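PDB 4ZKQ: uncharacterized protein from Cricetid herpesvirus 2, which binds chemokines as a viral decoy receptor, probably keeping them from the host receptors through which they signal. Local coordinates for residues A83-W94 with Q133-E144; V109-H117 with V255-H263. All coordinates share one frame; numbering follows the deposited sequence.

How the contacts relate
Contact 1 is a buried pairing of two long neighbouring strands, 85-94 and 132-143, whose backbones bond directly and whose side chains divide between two faces of one sheet. Contact 2 lies nearer the surface and brings together segments 138 residues apart, the hairpin of 109-117 and the chain entering strand 260-263. There the backbones do not pair: a ring face, one carboxylate and two waters do the joining. The two meet where Pro-112 O of contact 2 lies 3.1 Å from Leu-141 N of contact 1, probably a hydrogen bond, and where the Phe-140 ring packs on Gly-111. Their centres are about 13 Å apart.

Contact 1 of 2, residues A83-W94 with Q133-E144; sequences ACLGRAVLVGKW and QRLFFAKFLGTE
Phe-136 lays its ring over Gly-92, its partner in a hydrogen-bonded pair of this antiparallel ladder. Its CB leaves the strand with CG tucked between the backbone N and the carbonyl carbon (chi1 62°), which swings the ring across to the neighbouring strand. CG and CD2 then lie near Gly-92 O, with CD2 the closer at 3.5 Å. Further out, CE2 comes over Gly-92 C and CA, and CZ reaches Gly-92 CA at 3.6 Å. The result is a CH-pi contact, Gly-92 CA standing 3.7 Å from the ring centroid and 19° off its normal; the glycine leaves room for it. At the ring edge, CE1 meets Leu-90 CD2 and CD2 meets Trp-94 CB, so the ring is bracketed by the residues two places before and after Gly-92.

The backbone is bonded regularly: Gly-86, Ala-88, Leu-90 and Gly-92 each exchange two bonds with their partners, and Trp-94 N adds another to Arg-134 O at 2.8 Å. Leu-90 CB also touches Phe-140 CE2, extending the apolar face. On the face bearing Arg-87, the end near Arg-87, Lys-139 and Leu-141 is the more exposed part. Leu-141 CD1 covers one face of the guanidinium, 4.0 Å from NH1, while water 1 sits in its plane at the edge and links NH1 to Phe-140 O. Nearby, Lys-139 CE lies against Arg-87 CD.

Strand 85-94 is bonded on its other edge to strand 161-169, and strand 132-143 is flanked by 117-125, placing the pair inside a mixed sheet. Phe-136 and Phe-140 reach across to strand 147-152 of a second sheet, while the Cys-81 to Cys-84 disulfide lies just before strand 85-94.

Contact 2 of 2, residues V109-H117 with V255-H263; sequences VFGPNKEEH and VPKGMVYVH
Phe-110 turns one ring face onto the backbone of Met-259 and Val-260. Met-259 O stands over the centre of the ring, 3.5 Å above its plane, and Val-260 N lies over the same ring's face. CG of Phe-110 sits between its backbone N and carbonyl carbon (chi1 56°), which sets the ring flat against the 259-260 backbone. The Met-259 side chain crosses obliquely: CG approaches Phe-110 CZ at 3.6 Å, and SD lies 5.1 Å from the centroid, an oblique Met-aromatic contact. Tyr-261 instead offers its ring edge, CD2 meeting Phe-110 CE2 at 4.0 Å, while its OH passes beside Pro-112 and is hydrogen-bonded to Leu-147 N.

Glu-116 stretches out fully, and its OE1 takes Met-259 N at 2.7 Å in an almost straight bond; OE2 is held by Thr-108 OG1, so both carboxylate oxygens have partners. Water 3 ties Glu-116 N to Lys-257 O and Met-259 O, and water 4 joins Glu-116 O to Lys-257 O. Beyond them, Glu-115 CB and Pro-256 CB pack at 3.4 Å, their side chains running past each other in opposite directions.

The arrangement is a beta hairpin closed by a type II turn from Gly-111 to Lys-114. Its strand 108-111 is the edge of a four-stranded antiparallel sheet, and it lies against the loop leading into strand 260-263 of another sheet: an interface between two beta sheets.

Contact 1 of 2, residues A83-W94 with Q133-E144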
loop_
_atom_site.group_PDB
_atom_site.type_symbol
_atom_site.label_atom_id
_atom_site.label_comp_id
_atom_site.label_asym_id
_atom_site.label_seq_id
_atom_site.Cartn_x
_atom_site.Cartn_y
_atom_site.Cartn_z
ATOM N N ALA A 83 -8.446 -5.636 2.910
ATOM C CA ALA A 83 -8.892 -5.897 4.278
ATOM C C ALA A 83 -7.767 -6.374 5.198
ATOM O O ALA A 83 -7.934 -6.382 6.416
ATOM C CB ALA A 83 -10.018 -6.920 4.269
ATOM N N CYS A 84 -6.631 -6.762 4.620
ATOM C CA CYS A 84 -5.489 -7.251 5.404
ATOM C C CYS A 84 -4.949 -6.175 6.343
ATOM O O CYS A 84 -4.782 -5.026 5.947
ATOM C CB CYS A 84 -4.366 -7.727 4.487
ATOM S SG CYS A 84 -4.667 -9.307 3.627
ATOM N N LEU A 85 -4.676 -6.550 7.588
ATOM C CA LEU A 85 -4.040 -5.636 8.530
ATOM C C LEU A 85 -2.538 -5.575 8.299
ATOM O O LEU A 85 -1.912 -6.570 7.944
ATOM C CB LEU A 85 -4.312 -6.063 9.970
ATOM C CG LEU A 85 -5.727 -5.813 10.486
ATOM C CD1 LEU A 85 -5.862 -6.392 11.882
ATOM C CD2 LEU A 85 -6.047 -4.329 10.486
ATOM N N GLY A 86 -1.970 -4.397 8.521
ATOM C CA GLY A 86 -0.538 -4.205 8.422
ATOM C C GLY A 86 -0.090 -3.157 9.415
ATOM O O GLY A 86 -0.917 -2.485 10.024
ATOM N N ARG A 87 1.222 -3.028 9.587
ATOM C CA ARG A 87 1.790 -1.999 10.444
ATOM C C ARG A 87 2.534 -0.989 9.592
ATOM O O ARG A 87 3.365 -1.360 8.765
ATOM C CB ARG A 87 2.722 -2.618 11.489
ATOM C CG ARG A 87 2.009 -3.644 12.366
ATOM C CD ARG A 87 2.872 -4.171 13.501
ATOM N NE ARG A 87 2.150 -5.179 14.277
ATOM C CZ ARG A 87 1.287 -4.905 15.250
ATOM N NH1 ARG A 87 1.033 -3.645 15.588
ATOM N NH2 ARG A 87 0.674 -5.893 15.891
ATOM N N ALA A 88 2.213 0.284 9.783
ATOM C CA ALA A 88 2.857 1.353 9.036
ATOM C C ALA A 88 3.732 2.192 9.950
ATOM O O ALA A 88 3.375 2.451 11.095
ATOM C CB ALA A 88 1.818 2.229 8.358
ATOM N N VAL A 89 4.887 2.597 9.439
ATOM C CA VAL A 89 5.680 3.632 10.076
ATOM C C VAL A 89 5.839 4.804 9.116
ATOM O O VAL A 89 6.356 4.656 8.002
ATOM C CB VAL A 89 7.070 3.128 10.513
ATOM C CG1 VAL A 89 7.852 4.244 11.188
ATOM C CG2 VAL A 89 6.935 1.937 11.465
ATOM N N LEU A 90 5.361 5.956 9.571
ATOM C CA LEU A 90 5.569 7.241 8.914
ATOM C C LEU A 90 6.868 7.862 9.415
ATOM O O LEU A 90 7.073 7.978 10.617
ATOM C CB LEU A 90 4.379 8.169 9.197
ATOM C CG LEU A 90 4.532 9.660 8.876
ATOM C CD1 LEU A 90 4.533 9.891 7.375
ATOM C CD2 LEU A 90 3.430 10.483 9.548
ATOM N N VAL A 91 7.747 8.245 8.497
ATOM C CA VAL A 91 8.984 8.936 8.853
ATOM C C VAL A 91 9.154 10.161 7.971
ATOM O O VAL A 91 9.271 10.039 6.753
ATOM C CB VAL A 91 10.213 8.034 8.695
ATOM C CG1 VAL A 91 11.479 8.754 9.160
ATOM C CG2 VAL A 91 10.012 6.742 9.442
ATOM N N GLY A 92 9.167 11.336 8.589
ATOM C CA GLY A 92 9.235 12.583 7.850
ATOM C C GLY A 92 10.472 13.376 8.186
ATOM O O GLY A 92 10.993 13.295 9.300
ATOM N N LYS A 93 10.950 14.131 7.207
ATOM C CA LYS A 93 12.095 15.004 7.409
ATOM C C LYS A 93 11.621 16.413 7.731
ATOM O O LYS A 93 10.829 16.993 6.989
ATOM C CB LYS A 93 12.998 15.017 6.179
ATOM C CG LYS A 93 14.118 16.029 6.296
ATOM C CD LYS A 93 15.369 15.576 5.581
ATOM C CE LYS A 93 16.458 16.625 5.686
ATOM N NZ LYS A 93 16.054 17.903 5.035
ATOM N N TRP A 94 12.113 16.944 8.847
ATOM C CA TRP A 94 11.719 18.258 9.343
ATOM C C TRP A 94 12.872 19.242 9.187
ATOM O O TRP A 94 13.950 19.029 9.728
ATOM C CB TRP A 94 11.300 18.170 10.812
ATOM C CG TRP A 94 10.826 19.468 11.391
ATOM C CD1 TRP A 94 11.564 20.365 12.112
ATOM C CD2 TRP A 94 9.505 20.016 11.300
ATOM N NE1 TRP A 94 10.781 21.436 12.476
ATOM C CE2 TRP A 94 9.514 21.246 11.990
ATOM C CE3 TRP A 94 8.316 19.586 10.706
ATOM C CZ2 TRP A 94 8.381 22.049 12.098
ATOM C CZ3 TRP A 94 7.191 20.383 10.815
ATOM C CH2 TRP A 94 7.232 21.603 11.506
ATOM N N GLN A 133 20.275 15.120 10.503
ATOM C CA GLN A 133 18.904 15.246 10.022
ATOM C C GLN A 133 17.909 15.152 11.164
ATOM O O GLN A 133 18.043 14.314 12.051
ATOM C CB GLN A 133 18.593 14.170 8.988
ATOM C CG GLN A 133 19.476 14.222 7.756
ATOM C CD GLN A 133 19.050 13.220 6.703
ATOM O OE1 GLN A 133 18.623 12.111 7.027
ATOM N NE2 GLN A 133 19.154 13.608 5.437
ATOM N N ARG A 134 16.917 16.031 11.126
ATOM C CA ARG A 134 15.821 16.008 12.077
ATOM C C ARG A 134 14.641 15.259 11.458
ATOM O O ARG A 134 14.110 15.673 10.424
ATOM C CB ARG A 134 15.427 17.434 12.455
ATOM C CG ARG A 134 14.548 17.547 13.678
ATOM C CD ARG A 134 15.316 17.211 14.952
ATOM N NE ARG A 134 14.512 17.496 16.134
ATOM C CZ ARG A 134 14.656 16.910 17.318
ATOM N NH1 ARG A 134 15.585 15.982 17.504
ATOM N NH2 ARG A 134 13.862 17.259 18.319
ATOM N N LEU A 135 14.246 14.153 12.085
ATOM C CA LEU A 135 13.137 13.339 11.596
ATOM C C LEU A 135 12.017 13.242 12.621
ATOM O O LEU A 135 12.269 13.300 13.824
ATOM C CB LEU A 135 13.612 11.928 11.258
ATOM C CG LEU A 135 14.759 11.784 10.259
ATOM C CD1 LEU A 135 15.142 10.324 10.118
ATOM C CD2 LEU A 135 14.387 12.371 8.917
ATOM N N PHE A 136 10.786 13.076 12.141
ATOM C CA PHE A 136 9.673 12.735 13.019
ATOM C C PHE A 136 9.068 11.407 12.567
ATOM O O PHE A 136 9.152 11.051 11.393
ATOM C CB PHE A 136 8.612 13.844 13.043
ATOM C CG PHE A 136 7.961 14.124 11.708
ATOM C CD1 PHE A 136 6.836 13.423 11.302
ATOM C CD2 PHE A 136 8.449 15.127 10.884
ATOM C CE1 PHE A 136 6.229 13.696 10.087
ATOM C CE2 PHE A 136 7.855 15.401 9.664
ATOM C CZ PHE A 136 6.739 14.690 9.269
ATOM N N PHE A 137 8.481 10.662 13.497
ATOM C CA PHE A 137 7.848 9.401 13.126
ATOM C C PHE A 137 6.655 9.015 13.987
ATOM O O PHE A 137 6.458 9.533 15.091
ATOM C CB PHE A 137 8.886 8.267 13.150
ATOM C CG PHE A 137 9.388 7.921 14.527
ATOM C CD1 PHE A 137 10.488 8.569 15.059
ATOM C CD2 PHE A 137 8.771 6.928 15.279
ATOM C CE1 PHE A 137 10.958 8.246 16.325
ATOM C CE2 PHE A 137 9.240 6.602 16.549
ATOM C CZ PHE A 137 10.336 7.266 17.065
ATOM N N ALA A 138 5.842 8.113 13.445
ATOM C CA ALA A 138 4.687 7.570 14.151
ATOM C C ALA A 138 4.367 6.208 13.582
ATOM O O ALA A 138 4.556 5.967 12.390
ATOM C CB ALA A 138 3.488 8.484 14.031
ATOM N N LYS A 139 3.872 5.326 14.441
ATOM C CA LYS A 139 3.526 3.970 14.044
ATOM C C LYS A 139 2.017 3.782 14.062
ATOM O O LYS A 139 1.342 4.239 14.983
ATOM C CB LYS A 139 4.212 2.968 14.974
ATOM C CG LYS A 139 3.960 1.524 14.624
ATOM C CD LYS A 139 4.874 0.624 15.441
ATOM C CE LYS A 139 4.468 -0.831 15.335
ATOM N NZ LYS A 139 5.164 -1.658 16.352
ATOM N N PHE A 140 1.497 3.114 13.035
ATOM C CA PHE A 140 0.057 2.903 12.886
ATOM C C PHE A 140 -0.234 1.434 12.663
ATOM O O PHE A 140 0.628 0.682 12.220
ATOM C CB PHE A 140 -0.509 3.709 11.710
ATOM C CG PHE A 140 -0.168 5.166 11.753
ATOM C CD1 PHE A 140 -0.630 5.960 12.786
ATOM C CD2 PHE A 140 0.604 5.748 10.756
ATOM C CE1 PHE A 140 -0.321 7.303 12.841
ATOM C CE2 PHE A 140 0.914 7.099 10.805
ATOM C CZ PHE A 140 0.446 7.877 11.848
ATOM N N LEU A 141 -1.470 1.043 12.944
ATOM C CA LEU A 141 -1.940 -0.304 12.675
ATOM C C LEU A 141 -3.284 -0.186 11.990
ATOM O O LEU A 141 -4.206 0.399 12.538
ATOM C CB LEU A 141 -2.060 -1.105 13.966
ATOM C CG LEU A 141 -2.770 -2.456 13.899
ATOM C CD1 LEU A 141 -1.998 -3.444 13.057
ATOM C CD2 LEU A 141 -2.945 -2.988 15.310
ATOM N N GLY A 142 -3.396 -0.730 10.789
ATOM C CA GLY A 142 -4.635 -0.608 10.050
ATOM C C GLY A 142 -4.605 -1.417 8.781
ATOM O O GLY A 142 -3.637 -2.125 8.510
ATOM N N THR A 143 -5.668 -1.309 7.996
ATOM C CA THR A 143 -5.740 -2.023 6.734
ATOM C C THR A 143 -5.016 -1.236 5.667
ATOM O O THR A 143 -4.595 -0.102 5.903
ATOM C CB THR A 143 -7.189 -2.253 6.283
ATOM O OG1 THR A 143 -7.768 -0.998 5.902
ATOM C CG2 THR A 143 -8.003 -2.886 7.388
ATOM N N GLU A 144 -4.884 -1.838 4.486
ATOM C CA GLU A 144 -4.270 -1.180 3.333
ATOM C C GLU A 144 -4.880 0.151 2.956
ATOM O O GLU A 144 -4.195 1.014 2.405
ATOM C CB GLU A 144 -4.367 -2.062 2.096
ATOM C CG GLU A 144 -3.403 -3.203 2.036
ATOM C CD GLU A 144 -3.389 -3.827 0.662
ATOM O OE1 GLU A 144 -4.183 -3.394 -0.208
ATOM O OE2 GLU A 144 -2.590 -4.757 0.455
HETATM O O HOH W 1 1.379 -1.135 14.338
HETATM O O HOH W 2 16.377 17.706 9.316
#

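Contact 2 of 2, residues V109-H117 with V255-H263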
loop_
_atom_site.group_PDB
_atom_site.type_symbol
_atom_site.label_atom_id
_atom_site.label_comp_id
_atom_site.label_asym_id
_atom_site.label_seq_id
_atom_site.Cartn_x
_atom_site.Cartn_y
_atom_site.Cartn_z
ATOM N N VAL A 109 0.120 14.523 13.759
ATOM C CA VAL A 109 -0.262 13.513 12.794
ATOM C C VAL A 109 -1.226 12.554 13.440
ATOM O O VAL A 109 -1.236 12.403 14.661
ATOM C CB VAL A 109 0.957 12.720 12.252
ATOM C CG1 VAL A 109 2.021 13.653 11.732
ATOM C CG2 VAL A 109 1.547 11.808 13.323
ATOM N N PHE A 110 -2.050 11.914 12.625
ATOM C CA PHE A 110 -2.833 10.795 13.106
ATOM C C PHE A 110 -3.008 9.764 12.008
ATOM O O PHE A 110 -2.715 10.004 10.838
ATOM C CB PHE A 110 -4.197 11.253 13.650
ATOM C CG PHE A 110 -5.031 12.047 12.681
ATOM C CD1 PHE A 110 -4.830 13.407 12.526
ATOM C CD2 PHE A 110 -6.048 11.444 11.964
ATOM C CE1 PHE A 110 -5.609 14.143 11.654
ATOM C CE2 PHE A 110 -6.832 12.177 11.087
ATOM C CZ PHE A 110 -6.613 13.527 10.936
ATOM N N GLY A 111 -3.463 8.593 12.413
ATOM C CA GLY A 111 -3.675 7.503 11.489
ATOM C C GLY A 111 -4.459 6.434 12.197
ATOM O O GLY A 111 -4.922 6.649 13.315
ATOM N N PRO A 112 -4.612 5.272 11.558
ATOM C CA PRO A 112 -5.366 4.216 12.224
ATOM C C PRO A 112 -4.636 3.732 13.473
ATOM O O PRO A 112 -3.437 3.453 13.419
ATOM C CB PRO A 112 -5.443 3.126 11.165
ATOM C CG PRO A 112 -4.164 3.312 10.375
ATOM C CD PRO A 112 -3.970 4.798 10.318
ATOM N N ASN A 113 -5.372 3.655 14.574
ATOM C CA ASN A 113 -4.884 3.152 15.856
ATOM C C ASN A 113 -4.079 4.191 16.629
ATOM O O ASN A 113 -3.545 3.883 17.692
ATOM C CB ASN A 113 -4.029 1.888 15.672
ATOM C CG ASN A 113 -4.037 0.982 16.905
ATOM O OD1 ASN A 113 -5.073 0.785 17.532
ATOM N ND2 ASN A 113 -2.879 0.422 17.247
ATOM N N LYS A 114 -3.989 5.418 16.118
ATOM C CA LYS A 114 -3.161 6.430 16.777
ATOM C C LYS A 114 -3.757 7.824 16.663
ATOM O O LYS A 114 -3.795 8.414 15.588
ATOM C CB LYS A 114 -1.747 6.415 16.196
ATOM C CG LYS A 114 -0.759 7.360 16.877
ATOM C CD LYS A 114 -0.553 7.042 18.351
ATOM C CE LYS A 114 0.556 7.915 18.945
ATOM N NZ LYS A 114 0.479 8.064 20.430
ATOM N N GLU A 115 -4.190 8.347 17.803
ATOM C CA GLU A 115 -4.832 9.654 17.893
ATOM C C GLU A 115 -3.918 10.794 17.460
ATOM O O GLU A 115 -2.695 10.663 17.478
ATOM C CB GLU A 115 -5.290 9.907 19.333
ATOM C CG GLU A 115 -4.128 10.179 20.299
ATOM C CD GLU A 115 -4.547 10.173 21.758
ATOM O OE1 GLU A 115 -5.766 10.220 22.034
ATOM O OE2 GLU A 115 -3.653 10.118 22.630
ATOM N N GLU A 116 -4.523 11.924 17.096
ATOM C CA GLU A 116 -3.758 13.116 16.753
ATOM C C GLU A 116 -2.793 13.479 17.865
ATOM O O GLU A 116 -3.174 13.604 19.024
ATOM C CB GLU A 116 -4.681 14.304 16.460
ATOM C CG GLU A 116 -3.895 15.549 16.076
ATOM C CD GLU A 116 -4.759 16.769 15.856
ATOM O OE1 GLU A 116 -5.982 16.711 16.127
ATOM O OE2 GLU A 116 -4.201 17.789 15.414
ATOM N N HIS A 117 -1.529 13.653 17.493
ATOM C CA HIS A 117 -0.466 13.872 18.460
ATOM C C HIS A 117 0.730 14.508 17.777
ATOM O O HIS A 117 0.877 14.411 16.565
ATOM C CB HIS A 117 -0.038 12.545 19.091
ATOM C CG HIS A 117 0.722 11.664 18.149
ATOM N ND1 HIS A 117 0.117 10.969 17.126
ATOM C CD2 HIS A 117 2.049 11.387 18.054
ATOM C CE1 HIS A 117 1.030 10.293 16.449
ATOM N NE2 HIS A 117 2.207 10.528 16.998
ATOM N N VAL A 255 -13.375 6.198 20.822
ATOM C CA VAL A 255 -12.849 7.064 19.778
ATOM C C VAL A 255 -12.007 8.178 20.387
ATOM O O VAL A 255 -12.454 8.849 21.311
ATOM C CB VAL A 255 -13.972 7.686 18.959
ATOM C CG1 VAL A 255 -13.414 8.705 18.004
ATOM C CG2 VAL A 255 -14.739 6.607 18.210
ATOM N N PRO A 256 -10.804 8.414 19.842
ATOM C CA PRO A 256 -9.932 9.394 20.494
ATOM C C PRO A 256 -10.347 10.840 20.266
ATOM O O PRO A 256 -11.139 11.155 19.375
ATOM C CB PRO A 256 -8.572 9.126 19.851
ATOM C CG PRO A 256 -8.910 8.633 18.486
ATOM C CD PRO A 256 -10.172 7.830 18.645
ATOM N N LYS A 257 -9.790 11.715 21.092
ATOM C CA LYS A 257 -9.996 13.140 20.954
ATOM C C LYS A 257 -9.088 13.648 19.827
ATOM O O LYS A 257 -8.258 12.891 19.318
ATOM C CB LYS A 257 -9.711 13.842 22.280
ATOM C CG LYS A 257 -10.514 15.114 22.489
ATOM C CD LYS A 257 -10.565 15.506 23.968
ATOM C CE LYS A 257 -10.838 16.976 24.116
ATOM N NZ LYS A 257 -10.736 17.443 25.518
ATOM N N GLY A 258 -9.250 14.908 19.432
ATOM C CA GLY A 258 -8.494 15.474 18.325
ATOM C C GLY A 258 -9.091 15.137 16.973
ATOM O O GLY A 258 -10.158 14.531 16.895
ATOM N N MET A 259 -8.415 15.518 15.889
ATOM C CA MET A 259 -8.984 15.272 14.572
ATOM C C MET A 259 -8.891 13.797 14.204
ATOM O O MET A 259 -7.930 13.107 14.558
ATOM C CB MET A 259 -8.297 16.115 13.497
ATOM C CG MET A 259 -8.986 16.014 12.147
ATOM S SD MET A 259 -8.344 17.172 10.931
ATOM C CE MET A 259 -8.782 18.733 11.700
ATOM N N VAL A 260 -9.912 13.337 13.493
ATOM C CA VAL A 260 -9.995 11.970 13.000
ATOM C C VAL A 260 -10.376 11.989 11.536
ATOM O O VAL A 260 -10.660 13.053 10.981
ATOM C CB VAL A 260 -11.041 11.147 13.764
ATOM C CG1 VAL A 260 -10.672 11.050 15.218
ATOM C CG2 VAL A 260 -12.417 11.780 13.605
ATOM N N TYR A 261 -10.399 10.815 10.913
ATOM C CA TYR A 261 -10.958 10.689 9.577
ATOM C C TYR A 261 -11.947 9.539 9.530
ATOM O O TYR A 261 -11.910 8.631 10.363
ATOM C CB TYR A 261 -9.856 10.499 8.516
ATOM C CG TYR A 261 -9.168 9.144 8.504
ATOM C CD1 TYR A 261 -9.793 8.032 7.969
ATOM C CD2 TYR A 261 -7.879 8.991 8.998
ATOM C CE1 TYR A 261 -9.172 6.803 7.945
ATOM C CE2 TYR A 261 -7.249 7.764 8.980
ATOM C CZ TYR A 261 -7.898 6.674 8.449
ATOM O OH TYR A 261 -7.276 5.448 8.421
ATOM N N VAL A 262 -12.836 9.603 8.549
ATOM C CA VAL A 262 -13.733 8.509 8.217
ATOM C C VAL A 262 -13.697 8.308 6.709
ATOM O O VAL A 262 -13.632 9.281 5.958
ATOM C CB VAL A 262 -15.184 8.796 8.685
ATOM C CG1 VAL A 262 -16.143 7.741 8.164
ATOM C CG2 VAL A 262 -15.251 8.856 10.199
ATOM N N HIS A 263 -13.709 7.051 6.270
ATOM C CA HIS A 263 -13.832 6.733 4.850
ATOM C C HIS A 263 -15.262 6.964 4.373
ATOM O O HIS A 263 -16.209 6.548 5.038
ATOM C CB HIS A 263 -13.444 5.276 4.574
ATOM C CG HIS A 263 -12.019 4.951 4.892
ATOM N ND1 HIS A 263 -10.955 5.514 4.212
ATOM C CD2 HIS A 263 -11.477 4.115 5.804
ATOM C CE1 HIS A 263 -9.829 5.043 4.698
ATOM N NE2 HIS A 263 -10.110 4.188 5.672
HETATM O O HOH W 3 -7.231 11.646 16.778
HETATM O O HOH W 4 -5.609 13.556 20.123
#